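Local atomic coordinates of enterotoxin SEN variant (Staphylococcus aureus, PDB entry 6KRY), a protein that probably acts as a secreted superantigen toxin, a staphylococcal enterotoxin built from an OB-fold domain and a beta-grasp domain. Residues Leu18-Thr22 / Ile163-Asp167; Asn46-Leu50 / Ser62-Phe67; Glu118-Gly122 / Ser215-Ile220; Lys141-Val146 / Asn210-Ser215. All coordinates share one frame. Numbering follows the deposited sequence.

Contact 1 (Leu18-Thr22 / Ile163-Asp167)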
# COMPACT_ATOMS: atom_id res chain seq x y z
N LEU A 18 -15.88 -1.61 6.68
CA LEU A 18 -15.95 -1.88 5.25
C LEU A 18 -16.25 -0.60 4.48
O LEU A 18 -15.72 -0.37 3.38
CB LEU A 18 -17.07 -2.90 4.99
CG LEU A 18 -16.76 -4.33 5.41
CD1 LEU A 18 -17.97 -5.21 5.12
CD2 LEU A 18 -15.52 -4.83 4.68
N PHE A 19 -17.08 0.27 5.06
CA PHE A 19 -17.41 1.53 4.42
C PHE A 19 -16.16 2.42 4.24
O PHE A 19 -15.89 3.00 3.17
CB PHE A 19 -18.47 2.23 5.26
CG PHE A 19 -19.02 3.51 4.70
CD1 PHE A 19 -19.65 3.55 3.47
CD2 PHE A 19 -19.04 4.65 5.48
CE1 PHE A 19 -20.23 4.72 2.99
CE2 PHE A 19 -19.65 5.81 5.01
CZ PHE A 19 -20.20 5.86 3.75
N ASN A 20 -15.38 2.54 5.30
CA ASN A 20 -14.10 3.31 5.26
C ASN A 20 -13.07 2.63 4.34
O ASN A 20 -12.42 3.34 3.59
CB ASN A 20 -13.55 3.50 6.67
CG ASN A 20 -14.39 4.51 7.42
OD1 ASN A 20 -14.97 4.21 8.45
ND2 ASN A 20 -14.53 5.68 6.84
N LEU A 21 -12.97 1.30 4.35
CA LEU A 21 -12.05 0.60 3.43
C LEU A 21 -12.49 0.82 1.97
O LEU A 21 -11.64 0.99 1.09
CB LEU A 21 -11.98 -0.89 3.79
CG LEU A 21 -11.22 -1.17 5.09
CD1 LEU A 21 -11.40 -2.63 5.50
CD2 LEU A 21 -9.74 -0.89 4.91
N THR A 22 -13.79 0.82 1.72
CA THR A 22 -14.29 1.05 0.38
C THR A 22 -13.80 2.41 -0.15
O THR A 22 -13.42 2.50 -1.33
CB THR A 22 -15.83 0.99 0.36
OG1 THR A 22 -16.30 -0.30 0.76
CG2 THR A 22 -16.39 1.26 -1.01
N ILE A 163 -14.63 -5.96 -3.48
CA ILE A 163 -14.06 -6.63 -2.35
C ILE A 163 -14.60 -6.07 -1.04
O ILE A 163 -14.97 -6.84 -0.16
CB ILE A 163 -12.52 -6.46 -2.38
CG1 ILE A 163 -11.91 -7.18 -3.57
CG2 ILE A 163 -11.89 -6.92 -1.07
CD1 ILE A 163 -12.31 -8.59 -3.68
N TYR A 164 -14.55 -4.75 -0.86
CA TYR A 164 -14.78 -4.16 0.48
C TYR A 164 -16.18 -3.56 0.66
O TYR A 164 -16.52 -3.15 1.77
CB TYR A 164 -13.71 -3.11 0.80
CG TYR A 164 -12.35 -3.72 0.98
CD1 TYR A 164 -12.14 -4.72 1.91
CD2 TYR A 164 -11.28 -3.34 0.19
CE1 TYR A 164 -10.89 -5.33 2.04
CE2 TYR A 164 -10.02 -3.90 0.34
CZ TYR A 164 -9.82 -4.89 1.27
OH TYR A 164 -8.58 -5.47 1.41
N ASN A 165 -17.01 -3.58 -0.38
CA ASN A 165 -18.34 -2.93 -0.32
C ASN A 165 -19.23 -3.54 0.74
O ASN A 165 -19.42 -4.76 0.78
CB ASN A 165 -19.07 -3.01 -1.66
CG ASN A 165 -18.43 -2.08 -2.64
OD1 ASN A 165 -18.99 -1.02 -2.94
ND2 ASN A 165 -17.21 -2.41 -3.03
N LYS A 166 -19.81 -2.67 1.59
CA LYS A 166 -20.64 -3.07 2.68
C LYS A 166 -21.95 -3.73 2.22
O LYS A 166 -22.59 -4.36 3.04
CB LYS A 166 -20.99 -1.86 3.55
CG LYS A 166 -21.78 -0.77 2.84
CD LYS A 166 -21.93 0.47 3.66
CE LYS A 166 -22.32 1.67 2.84
NZ LYS A 166 -23.60 1.48 2.15
N ASP A 167 -22.35 -3.57 0.96
CA ASP A 167 -23.64 -4.11 0.51
C ASP A 167 -23.42 -5.13 -0.61
O ASP A 167 -24.33 -5.44 -1.36
CB ASP A 167 -24.60 -3.02 0.05
CG ASP A 167 -23.88 -1.83 -0.54
OD1 ASP A 167 -22.90 -2.06 -1.31
OD2 ASP A 167 -24.26 -0.68 -0.17
O HOH W 1 -18.88 0.07 1.48
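A helix can be held against a loop without one direct hydrogen bond, as where L18-T22 of the N-terminal helix 15-26 meets I163-D167, the loop following the long helix 146-161. Y164 gives the most surface to the contact, and its CA-CB bond points toward the helix. One face of its ring takes L21, with L21 CB 4.0 Å from Y164 CG, while L18 CD2 lies at the ring edge, 4.4 Å from Y164 CD1. The phenol OH bonds with L192 O and R154 NH1. K166 comes next: its aliphatic chain runs beside F19, K166 CE lying 3.3 Å from F19 CD1, and its ammonium forms a salt bridge with D167 (K166 NZ to D167 OD2, 3.2 Å). L18 fits between these two, its CB 3.3 Å from Y164 O and its CD1 4.2 Å from K166 CA. A water spans the seam, donating to T22 OG1 (2.7 Å) and accepting from K166 N (2.9 Å); T22 OG1 itself donates to L18 O at 2.7 Å. The chemistry is therefore chiefly apolar, with water joining polar groups that do not bond directly, and it fastens the N-terminal helix to the beta-grasp part.

Contact 2 (Asn46-Leu50 / Ser62-Phe67)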
# COMPACT_ATOMS: atom_id res chain seq x y z
N ASN A 46 11.84 7.03 14.31
CA ASN A 46 11.41 6.15 13.20
C ASN A 46 10.53 6.91 12.18
O ASN A 46 9.87 6.25 11.40
CB ASN A 46 10.65 4.93 13.75
CG ASN A 46 9.46 5.28 14.62
OD1 ASN A 46 9.14 6.44 14.86
ND2 ASN A 46 8.73 4.27 15.06
N THR A 47 10.58 8.25 12.15
CA THR A 47 9.84 9.08 11.21
C THR A 47 10.79 9.99 10.44
O THR A 47 11.91 10.24 10.87
CB THR A 47 8.82 9.99 11.91
OG1 THR A 47 9.52 10.97 12.70
CG2 THR A 47 7.84 9.18 12.73
N ILE A 48 10.33 10.44 9.27
CA ILE A 48 10.91 11.53 8.56
C ILE A 48 9.76 12.43 8.08
O ILE A 48 8.64 11.98 7.86
CB ILE A 48 11.78 11.04 7.38
CG1 ILE A 48 10.96 10.35 6.28
CG2 ILE A 48 12.92 10.15 7.85
CD1 ILE A 48 11.79 9.79 5.13
N ILE A 49 10.04 13.75 7.99
CA ILE A 49 9.08 14.73 7.63
C ILE A 49 9.54 15.48 6.39
O ILE A 49 10.68 15.95 6.30
CB ILE A 49 8.75 15.66 8.81
CG1 ILE A 49 8.10 14.85 9.95
CG2 ILE A 49 7.86 16.81 8.37
CD1 ILE A 49 8.03 15.56 11.24
N LEU A 50 8.62 15.57 5.43
CA LEU A 50 8.79 16.23 4.15
C LEU A 50 7.83 17.41 4.03
O LEU A 50 6.64 17.28 4.35
CB LEU A 50 8.50 15.26 3.02
CG LEU A 50 9.46 14.09 2.93
CD1 LEU A 50 8.87 12.89 3.65
CD2 LEU A 50 9.78 13.79 1.49
N SER A 62 2.41 19.15 4.55
CA SER A 62 3.56 18.35 4.99
C SER A 62 3.18 16.87 5.07
O SER A 62 2.02 16.54 5.19
CB SER A 62 4.09 18.83 6.33
OG SER A 62 4.56 20.17 6.25
N LEU A 63 4.20 16.01 5.01
CA LEU A 63 3.99 14.57 5.06
C LEU A 63 4.96 13.97 6.08
O LEU A 63 6.18 14.18 5.96
CB LEU A 63 4.31 13.95 3.69
CG LEU A 63 4.03 12.45 3.61
CD1 LEU A 63 2.53 12.18 3.77
CD2 LEU A 63 4.56 11.88 2.31
N LYS A 64 4.43 13.14 6.98
CA LYS A 64 5.30 12.41 7.86
C LYS A 64 5.22 10.95 7.45
O LYS A 64 4.14 10.38 7.32
CB LYS A 64 4.86 12.59 9.32
CG LYS A 64 5.72 11.83 10.32
CD LYS A 64 5.37 12.10 11.76
CE LYS A 64 4.15 11.34 12.20
NZ LYS A 64 3.92 11.56 13.63
N VAL A 65 6.36 10.37 7.15
CA VAL A 65 6.46 8.94 6.90
C VAL A 65 6.91 8.26 8.19
O VAL A 65 7.90 8.67 8.82
CB VAL A 65 7.45 8.63 5.75
CG1 VAL A 65 7.55 7.14 5.51
CG2 VAL A 65 7.06 9.37 4.48
N GLU A 66 6.18 7.19 8.52
CA GLU A 66 6.43 6.37 9.69
C GLU A 66 6.93 4.99 9.26
O GLU A 66 6.29 4.32 8.44
CB GLU A 66 5.15 6.24 10.53
CG GLU A 66 4.61 7.55 11.06
CD GLU A 66 3.16 7.56 11.57
OE1 GLU A 66 2.95 8.06 12.70
OE2 GLU A 66 2.23 7.16 10.80
N PHE A 67 8.04 4.56 9.88
CA PHE A 67 8.67 3.29 9.65
C PHE A 67 8.64 2.51 10.97
O PHE A 67 8.37 3.14 12.00
CB PHE A 67 10.13 3.41 9.25
CG PHE A 67 10.37 4.20 7.99
CD1 PHE A 67 10.13 3.66 6.74
CD2 PHE A 67 10.86 5.50 8.07
CE1 PHE A 67 10.33 4.41 5.60
CE2 PHE A 67 11.07 6.26 6.93
CZ PHE A 67 10.83 5.70 5.70
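An antiparallel hairpin shows how backbone polarity is spent when two strands pair inside a fold. Strands 47-55 and 60-66 pair through I48-V65 and L50-L63, each a hydrogen-bonded pair with two bonds: I48 N to V65 O (3.0 Å), V65 N to I48 O (2.9 Å), L50 N to L63 O (2.9 Å) and L63 N to L50 O (2.8 Å). F67 N extends the series to N46 O at 2.9 Å. At the non-hydrogen-bonded pairs T47-E66 and I49-K64 the backbone faces outward: I49 bonds with T40 and D41, K64 with S101. The face bearing T47, I49, K64 and E66 holds polar ends: T47 OG1 bonds to L44 O, K64 NZ to V93 O and E66 OE2 to Y88 OH. On the other face I48 CG1 lies 3.9 Å from V65 CB, and I48 CD1 meets the ring edge of F67 at CE2, 4.0 Å away. Backbone bonds thus fix the register, while I48 and L50 pack on I81, and V65 on V107, inside the OB barrel.

Contact 3 (Glu118-Gly122 / Ser215-Ile220)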
# COMPACT_ATOMS: atom_id res chain seq x y z
N GLU A 118 8.13 1.81 -18.23
CA GLU A 118 7.24 1.13 -17.31
C GLU A 118 7.55 -0.36 -17.28
O GLU A 118 7.54 -0.98 -18.32
CB GLU A 118 5.78 1.22 -17.78
CG GLU A 118 5.16 2.59 -17.63
CD GLU A 118 4.91 3.03 -16.20
OE1 GLU A 118 5.21 2.24 -15.26
OE2 GLU A 118 4.42 4.17 -16.01
N ARG A 119 7.78 -0.93 -16.10
CA ARG A 119 7.88 -2.35 -15.93
C ARG A 119 6.46 -2.86 -15.71
O ARG A 119 5.65 -2.21 -14.95
CB ARG A 119 8.78 -2.72 -14.75
CG ARG A 119 9.30 -4.15 -14.74
CD ARG A 119 10.66 -4.26 -14.05
NE ARG A 119 11.85 -3.96 -14.84
CZ ARG A 119 13.05 -3.75 -14.32
NH1 ARG A 119 13.23 -3.70 -13.02
NH2 ARG A 119 14.09 -3.58 -15.11
N VAL A 120 6.13 -3.97 -16.38
CA VAL A 120 4.82 -4.58 -16.29
C VAL A 120 4.89 -5.80 -15.38
O VAL A 120 5.79 -6.63 -15.47
CB VAL A 120 4.28 -4.93 -17.69
CG1 VAL A 120 2.89 -5.54 -17.60
CG2 VAL A 120 4.24 -3.69 -18.58
N ILE A 121 3.93 -5.91 -14.45
CA ILE A 121 3.82 -7.03 -13.52
C ILE A 121 2.46 -7.70 -13.71
O ILE A 121 1.41 -7.02 -13.67
CB ILE A 121 4.02 -6.54 -12.08
CG1 ILE A 121 5.45 -6.01 -11.91
CG2 ILE A 121 3.67 -7.65 -11.10
CD1 ILE A 121 5.73 -5.41 -10.54
N GLY A 122 2.49 -9.01 -13.96
CA GLY A 122 1.27 -9.81 -14.23
C GLY A 122 0.57 -10.15 -12.93
O GLY A 122 1.23 -10.45 -11.95
N SER A 215 11.14 -5.19 -8.98
CA SER A 215 9.98 -5.20 -9.91
C SER A 215 10.20 -6.17 -11.08
O SER A 215 9.22 -6.67 -11.61
CB SER A 215 9.64 -3.83 -10.40
OG SER A 215 10.70 -3.27 -11.15
N SER A 216 11.45 -6.49 -11.41
CA SER A 216 11.73 -7.44 -12.53
C SER A 216 11.40 -8.87 -12.11
O SER A 216 11.22 -9.72 -12.97
CB SER A 216 13.12 -7.34 -13.09
OG SER A 216 14.08 -7.94 -12.23
N ASN A 217 11.31 -9.14 -10.80
CA ASN A 217 11.37 -10.54 -10.32
C ASN A 217 10.09 -11.01 -9.62
O ASN A 217 10.14 -12.03 -8.99
CB ASN A 217 12.57 -10.80 -9.40
CG ASN A 217 12.81 -12.28 -9.13
OD1 ASN A 217 12.65 -13.12 -10.02
ND2 ASN A 217 13.24 -12.59 -7.92
N TYR A 218 8.96 -10.29 -9.74
CA TYR A 218 7.79 -10.66 -8.99
C TYR A 218 6.58 -10.71 -9.92
O TYR A 218 6.46 -9.97 -10.91
CB TYR A 218 7.57 -9.74 -7.78
CG TYR A 218 8.32 -10.22 -6.58
CD1 TYR A 218 9.68 -9.98 -6.42
CD2 TYR A 218 7.69 -11.02 -5.63
CE1 TYR A 218 10.40 -10.56 -5.39
CE2 TYR A 218 8.39 -11.59 -4.58
CZ TYR A 218 9.74 -11.36 -4.45
OH TYR A 218 10.42 -11.87 -3.38
N HIS A 219 5.66 -11.60 -9.58
CA HIS A 219 4.32 -11.62 -10.19
C HIS A 219 3.35 -11.93 -9.06
O HIS A 219 3.77 -12.31 -7.94
CB HIS A 219 4.21 -12.63 -11.34
CG HIS A 219 4.40 -14.05 -10.94
ND1 HIS A 219 5.66 -14.62 -10.87
CD2 HIS A 219 3.52 -15.00 -10.55
CE1 HIS A 219 5.55 -15.87 -10.46
NE2 HIS A 219 4.24 -16.15 -10.31
N ILE A 220 2.08 -11.67 -9.31
CA ILE A 220 1.08 -11.69 -8.23
C ILE A 220 -0.03 -12.67 -8.60
O ILE A 220 -0.44 -12.70 -9.75
CB ILE A 220 0.56 -10.28 -8.01
CG1 ILE A 220 1.74 -9.38 -7.62
CG2 ILE A 220 -0.55 -10.24 -6.96
CD1 ILE A 220 1.38 -7.91 -7.63
O HOH W 2 8.12 -7.55 -14.02
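Parallel neighbours in a sheet need not stay paired throughout, as where 118-122 of strand 114-127 meets the start of strand 218-225: segments 118-122 and 218-220 run at 44° to one another. R119 spans the opening, its NH1 donating to S215 OG at 3.2 Å, with S216 CB over one face of the guanidinium. The same S215 hydroxyl bonds to K141 O. V120 turns its side chain away but offers its carbonyl to a water, which donates to V120 O (2.9 Å) and to S215 O (2.8 Å). I121 then fills the gap, its CG2 3.6 Å from Y218 O and 4.2 Å from I220 CD1; helix 146-161 lies beneath, L149 touching I121 and V153 touching I220. At G122 the strands close, and I220 N donates to G122 O at 3.0 Å, the one backbone bond between the segments. The order, from arginine side chain to water, to apolar packing, to direct backbone bond, implies that parallel pairing begins at G122, with polar bridges across the wider mouth.

Contact 4 (Lys141-Val146 / Asn210-Ser215)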
# COMPACT_ATOMS: atom_id res chain seq x y z
N LYS A 141 9.86 1.88 -11.19
CA LYS A 141 10.89 1.70 -10.16
C LYS A 141 11.50 0.31 -10.25
O LYS A 141 10.76 -0.65 -10.38
CB LYS A 141 10.28 1.88 -8.78
CG LYS A 141 9.54 3.20 -8.59
CD LYS A 141 8.92 3.39 -7.22
CE LYS A 141 8.33 4.79 -7.09
NZ LYS A 141 7.28 4.87 -6.08
N ALA A 142 12.83 0.24 -10.17
CA ALA A 142 13.55 -1.05 -10.20
C ALA A 142 13.30 -1.81 -8.89
O ALA A 142 12.96 -2.98 -8.90
CB ALA A 142 15.02 -0.86 -10.47
N LYS A 143 13.47 -1.10 -7.77
CA LYS A 143 13.07 -1.48 -6.45
C LYS A 143 11.75 -0.77 -6.15
O LYS A 143 11.71 0.45 -6.24
CB LYS A 143 14.08 -1.04 -5.39
CG LYS A 143 15.40 -1.79 -5.39
CD LYS A 143 16.21 -1.52 -4.16
CE LYS A 143 17.52 -2.26 -4.27
NZ LYS A 143 18.41 -2.02 -3.11
N VAL A 144 10.74 -1.54 -5.73
CA VAL A 144 9.37 -1.05 -5.54
C VAL A 144 8.85 -1.58 -4.20
O VAL A 144 9.20 -2.70 -3.80
CB VAL A 144 8.46 -1.42 -6.73
CG1 VAL A 144 8.21 -2.92 -6.84
CG2 VAL A 144 7.12 -0.70 -6.71
N THR A 145 8.09 -0.77 -3.48
CA THR A 145 7.53 -1.28 -2.23
C THR A 145 6.36 -2.23 -2.54
O THR A 145 5.62 -2.06 -3.52
CB THR A 145 7.06 -0.21 -1.25
OG1 THR A 145 5.96 0.47 -1.86
CG2 THR A 145 8.21 0.70 -0.85
N VAL A 146 6.24 -3.23 -1.66
CA VAL A 146 5.09 -4.09 -1.72
C VAL A 146 3.82 -3.23 -1.60
O VAL A 146 2.80 -3.49 -2.27
CB VAL A 146 5.21 -5.21 -0.66
CG1 VAL A 146 3.93 -6.03 -0.59
CG2 VAL A 146 6.37 -6.14 -0.98
N ASN A 210 8.24 -1.22 5.26
CA ASN A 210 8.82 -0.69 4.04
C ASN A 210 9.31 -1.83 3.15
O ASN A 210 10.29 -1.70 2.42
CB ASN A 210 9.95 0.31 4.33
CG ASN A 210 10.08 1.33 3.24
OD1 ASN A 210 9.10 2.02 2.93
ND2 ASN A 210 11.23 1.39 2.59
N ARG A 211 8.65 -2.98 3.21
CA ARG A 211 9.11 -4.14 2.47
C ARG A 211 9.17 -3.81 0.98
O ARG A 211 8.23 -3.28 0.41
CB ARG A 211 8.20 -5.35 2.66
CG ARG A 211 8.75 -6.64 2.07
CD ARG A 211 8.00 -7.90 2.51
NE ARG A 211 8.74 -9.06 2.01
CZ ARG A 211 8.58 -10.31 2.43
NH1 ARG A 211 7.60 -10.61 3.25
NH2 ARG A 211 9.41 -11.26 2.01
N THR A 212 10.29 -4.19 0.37
CA THR A 212 10.70 -3.76 -0.95
C THR A 212 11.10 -5.00 -1.76
O THR A 212 11.74 -5.88 -1.19
CB THR A 212 11.87 -2.76 -0.82
OG1 THR A 212 11.38 -1.54 -0.26
CG2 THR A 212 12.52 -2.42 -2.13
N VAL A 213 10.76 -5.03 -3.06
CA VAL A 213 11.14 -6.12 -3.94
C VAL A 213 11.67 -5.57 -5.27
O VAL A 213 11.41 -4.43 -5.65
CB VAL A 213 9.95 -7.07 -4.21
CG1 VAL A 213 9.45 -7.74 -2.94
CG2 VAL A 213 8.77 -6.39 -4.90
N SER A 214 12.33 -6.45 -6.03
CA SER A 214 12.72 -6.19 -7.40
C SER A 214 11.50 -6.28 -8.32
O SER A 214 10.90 -7.34 -8.48
CB SER A 214 13.81 -7.18 -7.81
OG SER A 214 14.11 -7.04 -9.19
N SER A 215 11.14 -5.19 -8.98
CA SER A 215 9.98 -5.20 -9.91
C SER A 215 10.20 -6.17 -11.08
O SER A 215 9.22 -6.67 -11.61
CB SER A 215 9.64 -3.83 -10.40
OG SER A 215 10.70 -3.27 -11.15
O HOH W 3 13.83 -4.67 -10.90
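Two short strands, 143-145 and 212-214, form an antiparallel pair whose axes pass 4.6 Å apart at 141°, a sheet distinct from the five-stranded one. V144 and V213 are the hydrogen-bonded pair, with V144 N to V213 O at 3.0 Å and V213 N to V144 O at 2.9 Å. The pattern runs on beyond the strands at both ends, through S215 N to A142 O and V146 N to R211 O, each 2.9 Å. S215 adds a side-chain bond, its OG donating to K141 O at 2.7 Å. V144 CG1 lies 4.0 Å from V213 CG2, and V213 CG1 the same distance from V146 CG2; K143 CB meets T212 CG2 at 3.9 Å across the more exposed face. T145 is the N-cap of helix 146-161, its OG1 bonding to E148 N. The pair stands at the head of that helix: V144 and S215 touch T139 of strand 130-139, V146 rests on strand 188-191, and N210 reaches helix 70-76.

Taken together, the four contacts differ in span: contact 1 joins the N-terminal helix to the beta-grasp half, while the other three lie within one domain each. Contacts 3 and 4 are neighbours, their centres 10 Å apart; they share S215, and Y218 CD1 packs 3.7 Å from V213 CB, so the small sheet and the mouth of the larger one form a continuous region. Contact 2, in the OB-fold range, touches contact 4 through F67 CE1 and N210 OD1, 3.8 Å apart, a point where the two domains meet. Contact 1 stands apart, about 12 Å at the nearest atoms from contacts 3 and 4, and lies across the chain's centre from contact 4. Its segments alternate with theirs along the chain.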